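Side-chain contact in putative transcriptional regulator protein, LacI family (Rhizobium etli, PDB 3MIZ), which probably acts as a DNA-binding transcription regulator of the LacI family, with a periplasmic-binding-protein-like domain: residues Phe153-Thr156 against Thr157-Gly161. Numbering follows the deposited sequence.
Sequences FRRT and TSEFG
Arg155 and Glu159, one helical turn apart, are paired through charge and water and not by a direct salt bridge. Arg155 NH2 stays 4.2 Å from Glu159 OE2, which lies well out of the guanidinium plane; that plane and the carboxylate are turned 55° apart, and no N-H points at the oxygen. A water to one side bridges them, donating to Glu159 OE2 at 2.7 Å and accepting a weak bond from Arg155 NH2 (3.4 Å) at the edge of the guanidinium, in its plane. Both chains leave the helix with CG anti to the backbone N and run out extended, which brings the two charged ends near each other, crossing at a slant.

Beneath them the backbone supplies the firmer link: Glu159 N reaches Arg155 O at 2.7 Å with an N-H...O angle of 162°. The next bond, Phe160 N to Thr156 O, is 3.1 Å long and more bent, at 135°. Gly161 N still bonds Thr157 O before positive phi takes the chain out of the helix.

On the inner side, Thr156 OG1 hydrogen-bonds Ala152 O, one turn back, Thr156 packs on helix 115-127, and Thr157 touches Leu167 of the following strand, within the beta-alpha-beta unit 134-138, 144-160, 167-174. The exposed i to i+4 pair therefore probably adds only modest, solvent-screened attraction to a turn held by its backbone bonds.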
loop_
_atom_site.group_PDB
_atom_site.type_symbol
_atom_site.label_atom_id
_atom_site.label_comp_id
_atom_site.label_asym_id
_atom_site.label_seq_id
_atom_site.Cartn_x
_atom_site.Cartn_y
_atom_site.Cartn_z
ATOM N N PHE A 153 12.431 -20.844 -10.064
ATOM C CA PHE A 153 13.696 -20.908 -9.344
ATOM C C PHE A 153 14.244 -22.329 -9.392
ATOM O O PHE A 153 15.425 -22.542 -9.682
ATOM C CB PHE A 153 13.486 -20.474 -7.892
ATOM C CG PHE A 153 14.717 -20.580 -7.040
ATOM C CD1 PHE A 153 15.844 -19.815 -7.321
ATOM C CD2 PHE A 153 14.748 -21.442 -5.948
ATOM C CE1 PHE A 153 16.988 -19.907 -6.521
ATOM C CE2 PHE A 153 15.885 -21.540 -5.145
ATOM C CZ PHE A 153 17.005 -20.771 -5.433
ATOM N N ARG A 154 13.380 -23.300 -9.114
ATOM C CA ARG A 154 13.788 -24.699 -9.121
ATOM C C ARG A 154 14.331 -25.180 -10.460
ATOM O O ARG A 154 15.412 -25.758 -10.510
ATOM C CB ARG A 154 12.622 -25.602 -8.700
ATOM C CG ARG A 154 12.284 -25.568 -7.221
ATOM C CD ARG A 154 11.079 -26.461 -6.943
ATOM N NE ARG A 154 10.618 -26.388 -5.560
ATOM C CZ ARG A 154 11.267 -26.902 -4.521
ATOM N NH1 ARG A 154 12.418 -27.535 -4.702
ATOM N NH2 ARG A 154 10.762 -26.784 -3.302
ATOM N N ARG A 155 13.598 -24.960 -11.546
ATOM C CA ARG A 155 14.080 -25.419 -12.847
ATOM C C ARG A 155 15.241 -24.607 -13.418
ATOM O O ARG A 155 16.142 -25.172 -14.036
ATOM C CB ARG A 155 12.962 -25.447 -13.890
ATOM C CG ARG A 155 13.460 -25.973 -15.247
ATOM C CD ARG A 155 12.397 -25.919 -16.327
ATOM N NE ARG A 155 12.932 -26.220 -17.657
ATOM C CZ ARG A 155 13.420 -27.399 -18.036
ATOM N NH1 ARG A 155 13.459 -28.422 -17.189
ATOM N NH2 ARG A 155 13.857 -27.563 -19.277
ATOM N N THR A 156 15.223 -23.292 -13.231
ATOM C CA THR A 156 16.299 -22.470 -13.769
ATOM C C THR A 156 17.620 -22.871 -13.145
ATOM O O THR A 156 18.642 -22.959 -13.833
ATOM C CB THR A 156 16.047 -20.977 -13.524
ATOM O OG1 THR A 156 15.894 -20.739 -12.121
ATOM C CG2 THR A 156 14.797 -20.532 -14.265
ATOM N N THR A 157 17.599 -23.121 -11.841
ATOM C CA THR A 157 18.808 -23.530 -11.150
ATOM C C THR A 157 19.232 -24.926 -11.604
ATOM O O THR A 157 20.424 -25.215 -11.694
ATOM C CB THR A 157 18.627 -23.509 -9.612
ATOM O OG1 THR A 157 19.814 -24.008 -8.986
ATOM C CG2 THR A 157 17.446 -24.354 -9.186
ATOM N N SER A 158 18.268 -25.796 -11.897
ATOM C CA SER A 158 18.609 -27.145 -12.353
ATOM C C SER A 158 19.134 -27.114 -13.784
ATOM O O SER A 158 20.092 -27.810 -14.117
ATOM C CB SER A 158 17.397 -28.079 -12.266
ATOM O OG SER A 158 17.239 -28.594 -10.952
ATOM N N GLU A 159 18.505 -26.298 -14.623
ATOM C CA GLU A 159 18.903 -26.162 -16.021
ATOM C C GLU A 159 20.336 -25.624 -16.104
ATOM O O GLU A 159 21.069 -25.903 -17.060
ATOM C CB GLU A 159 17.937 -25.211 -16.739
ATOM C CG GLU A 159 18.230 -24.979 -18.214
ATOM C CD GLU A 159 17.223 -24.035 -18.867
ATOM O OE1 GLU A 159 17.084 -22.885 -18.393
ATOM O OE2 GLU A 159 16.573 -24.443 -19.856
ATOM N N PHE A 160 20.730 -24.852 -15.095
ATOM C CA PHE A 160 22.073 -24.281 -15.052
ATOM C C PHE A 160 23.073 -25.320 -14.563
ATOM O O PHE A 160 24.219 -25.349 -15.012
ATOM C CB PHE A 160 22.120 -23.070 -14.116
ATOM C CG PHE A 160 23.473 -22.412 -14.047
ATOM C CD1 PHE A 160 23.910 -21.582 -15.072
ATOM C CD2 PHE A 160 24.316 -22.642 -12.970
ATOM C CE1 PHE A 160 25.174 -20.987 -15.022
ATOM C CE2 PHE A 160 25.581 -22.054 -12.909
ATOM C CZ PHE A 160 26.010 -21.226 -13.935
ATOM N N GLY A 161 22.647 -26.166 -13.631
ATOM C CA GLY A 161 23.550 -27.187 -13.135
ATOM C C GLY A 161 23.542 -27.371 -11.635
ATOM O O GLY A 161 23.961 -28.417 -11.146
HETATM O O HOH W 1 14.140 -24.697 -20.993
#